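Long-range contact in anabena Tic22 (Anabaena sp., PDB 4EV1), which probably acts as a chaperone in protein transport, perhaps associated with thylakoids: residues 9-14 against 83-88. Sequence-based numbering, arbitrary orientation.
Sequences EKLDSV and VPLGVI
V14 and L85 join the two segments through the backbone: L85 N donates to V14 O at 2.8 Å, a bent bond (N-H...O 148°). In this Tic22 fold the type I turn L11 to V14 leads from helix 4-11 into strand 15-20, while P84, as N-cap residue, passes strand 79-84 into helix 85-94; the two strands pair antiparallel just beyond, where the backbones of V83 and I16 are hydrogen-bonded. The two segments come nearest at D12 and G86, 4.5 Å between CA atoms. L85, its CG anti to the backbone N (chi1 176°), crosses L11 obliquely, CD2 to CD2 at 4.0 Å, and its CB lies 4.1 Å from V14 CB. L209 covers L11 and V14, and F106 touches L85. D12 turns its carboxylate toward the first turn of helix 85-94, where OD1 is modelled too near G86 for its exact place to be trusted; OD2 forms a salt bridge with K8. An alanine at D12 would probably leave K8 without this acidic partner and open a gap beside P84. Next to that carboxylate, P84 CB lies 3.7 Å from D12 CG.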
ATOM      1  N   GLU A   9       0.787  11.832  -6.426  1.00 33.02           N
ATOM      2  CA  GLU A   9       2.232  11.698  -6.605  1.00 34.54           C
ATOM      3  C   GLU A   9       2.929  11.118  -5.376  1.00 33.95           C
ATOM      4  O   GLU A   9       3.954  10.470  -5.520  1.00 35.63           O
ATOM      5  CB  GLU A   9       2.873  13.043  -6.927  1.00 36.44           C
ATOM      6  CG  GLU A   9       2.550  13.553  -8.300  1.00 40.71           C
ATOM      7  CD  GLU A   9       3.022  14.999  -8.508  1.00 47.16           C
ATOM      8  OE1 GLU A   9       3.918  15.461  -7.747  1.00 49.72           O
ATOM      9  OE2 GLU A   9       2.496  15.659  -9.435  1.00 48.79           O
ATOM     10  N   LYS A  10       2.377  11.365  -4.185  1.00 32.80           N
ATOM     11  CA  LYS A  10       2.892  10.773  -2.948  1.00 31.68           C
ATOM     12  C   LYS A  10       2.586   9.278  -2.947  1.00 31.02           C
ATOM     13  O   LYS A  10       3.460   8.460  -2.689  1.00 31.10           O
ATOM     14  CB  LYS A  10       2.300  11.448  -1.702  1.00 30.75           C
ATOM     15  CG  LYS A  10       2.841  12.888  -1.432  1.00 31.61           C
ATOM     16  CD  LYS A  10       2.398  13.381  -0.096  1.00 30.22           C
ATOM     17  CE  LYS A  10       2.856  14.796   0.164  1.00 31.10           C
ATOM     18  NZ  LYS A  10       4.321  14.884   0.065  1.00 29.94           N
ATOM     19  N   LEU A  11       1.344   8.941  -3.233  1.00 30.34           N
ATOM     20  CA  LEU A  11       0.922   7.537  -3.311  1.00 30.39           C
ATOM     21  C   LEU A  11       1.666   6.742  -4.391  1.00 30.54           C
ATOM     22  O   LEU A  11       1.907   5.529  -4.232  1.00 31.85           O
ATOM     23  CB  LEU A  11      -0.589   7.451  -3.564  1.00 29.60           C
ATOM     24  CG  LEU A  11      -1.497   7.970  -2.472  1.00 31.42           C
ATOM     25  CD1 LEU A  11      -3.001   7.966  -2.896  1.00 28.93           C
ATOM     26  CD2 LEU A  11      -1.273   7.216  -1.156  1.00 31.43           C
ATOM     27  N   ASP A  12       2.004   7.395  -5.497  1.00 30.84           N
ATOM     28  CA  ASP A  12       2.687   6.747  -6.615  1.00 31.62           C
ATOM     29  C   ASP A  12       4.080   6.180  -6.290  1.00 32.20           C
ATOM     30  O   ASP A  12       4.617   5.385  -7.059  1.00 32.30           O
ATOM     31  CB  ASP A  12       2.838   7.709  -7.801  1.00 32.36           C
ATOM     32  CG  ASP A  12       1.583   7.816  -8.662  1.00 33.42           C
ATOM     33  OD1 ASP A  12       0.600   7.103  -8.427  1.00 35.73           O
ATOM     34  OD2 ASP A  12       1.594   8.628  -9.615  1.00 35.70           O
ATOM     35  N   SER A  13       4.663   6.587  -5.173  1.00 32.44           N
ATOM     36  CA  SER A  13       5.928   5.986  -4.715  1.00 33.27           C
ATOM     37  C   SER A  13       5.787   4.488  -4.520  1.00 31.38           C
ATOM     38  O   SER A  13       6.762   3.780  -4.531  1.00 31.74           O
ATOM     39  CB  SER A  13       6.302   6.529  -3.349  1.00 33.62           C
ATOM     40  OG  SER A  13       6.765   7.843  -3.448  1.00 38.70           O
ATOM     41  N   VAL A  14       4.565   4.059  -4.209  1.00 29.40           N
ATOM     42  CA  VAL A  14       4.301   2.706  -3.726  1.00 26.76           C
ATOM     43  C   VAL A  14       3.793   1.875  -4.890  1.00 25.78           C
ATOM     44  O   VAL A  14       2.736   2.189  -5.454  1.00 26.36           O
ATOM     45  CB  VAL A  14       3.263   2.743  -2.605  1.00 25.47           C
ATOM     46  CG1 VAL A  14       2.990   1.373  -2.043  1.00 24.44           C
ATOM     47  CG2 VAL A  14       3.705   3.718  -1.465  1.00 25.74           C
ATOM     48  N   VAL A  83       1.639  -1.505 -10.645  1.00 23.83           N
ATOM     49  CA  VAL A  83       0.893  -0.246 -10.858  1.00 24.37           C
ATOM     50  C   VAL A  83       1.212   0.721  -9.666  1.00 24.78           C
ATOM     51  O   VAL A  83       1.144   0.320  -8.493  1.00 26.76           O
ATOM     52  CB  VAL A  83      -0.640  -0.538 -10.934  1.00 24.81           C
ATOM     53  CG1 VAL A  83      -1.504   0.763 -11.254  1.00 24.68           C
ATOM     54  CG2 VAL A  83      -0.931  -1.736 -11.950  1.00 26.02           C
ATOM     55  N   PRO A  84       1.521   1.984  -9.943  1.00 23.58           N
ATOM     56  CA  PRO A  84       1.685   2.901  -8.855  1.00 24.39           C
ATOM     57  C   PRO A  84       0.364   3.063  -8.065  1.00 22.77           C
ATOM     58  O   PRO A  84      -0.709   3.108  -8.629  1.00 22.98           O
ATOM     59  CB  PRO A  84       2.091   4.224  -9.544  1.00 25.16           C
ATOM     60  CG  PRO A  84       2.260   3.948 -10.961  1.00 25.17           C
ATOM     61  CD  PRO A  84       1.676   2.632 -11.260  1.00 25.56           C
ATOM     62  N   LEU A  85       0.454   3.154  -6.759  1.00 23.35           N
ATOM     63  CA  LEU A  85      -0.748   3.247  -5.924  1.00 23.13           C
ATOM     64  C   LEU A  85      -1.608   4.455  -6.227  1.00 23.15           C
ATOM     65  O   LEU A  85      -2.832   4.343  -6.189  1.00 23.69           O
ATOM     66  CB  LEU A  85      -0.385   3.211  -4.452  1.00 23.75           C
ATOM     67  CG  LEU A  85      -1.490   3.398  -3.417  1.00 23.14           C
ATOM     68  CD1 LEU A  85      -2.568   2.294  -3.510  1.00 25.44           C
ATOM     69  CD2 LEU A  85      -0.805   3.354  -2.066  1.00 26.99           C
ATOM     70  N   GLY A  86      -0.988   5.580  -6.608  1.00 24.03           N
ATOM     71  CA  GLY A  86      -1.754   6.783  -6.967  1.00 25.18           C
ATOM     72  C   GLY A  86      -2.619   6.654  -8.189  1.00 25.50           C
ATOM     73  O   GLY A  86      -3.692   7.247  -8.253  1.00 25.65           O
ATOM     74  N   VAL A  87      -2.212   5.806  -9.135  1.00 25.55           N
ATOM     75  CA  VAL A  87      -3.030   5.515 -10.297  1.00 25.44           C
ATOM     76  C   VAL A  87      -4.311   4.784  -9.903  1.00 25.82           C
ATOM     77  O   VAL A  87      -5.396   5.105 -10.365  1.00 26.54           O
ATOM     78  CB  VAL A  87      -2.246   4.669 -11.315  1.00 25.60           C
ATOM     79  CG1 VAL A  87      -3.124   4.273 -12.491  1.00 26.35           C
ATOM     80  CG2 VAL A  87      -1.003   5.468 -11.812  1.00 26.87           C
ATOM     81  N   ILE A  88      -4.190   3.790  -9.036  1.00 26.11           N
ATOM     82  CA  ILE A  88      -5.353   3.115  -8.495  1.00 25.63           C
ATOM     83  C   ILE A  88      -6.241   4.054  -7.684  1.00 25.18           C
ATOM     84  O   ILE A  88      -7.458   4.042  -7.856  1.00 27.14           O
ATOM     85  CB  ILE A  88      -4.917   1.877  -7.662  1.00 25.58           C
ATOM     86  CG1 ILE A  88      -4.217   0.855  -8.573  1.00 26.85           C
ATOM     87  CG2 ILE A  88      -6.130   1.223  -6.987  1.00 26.44           C
ATOM     88  CD1 ILE A  88      -3.683  -0.350  -7.822  1.00 28.56           C
TER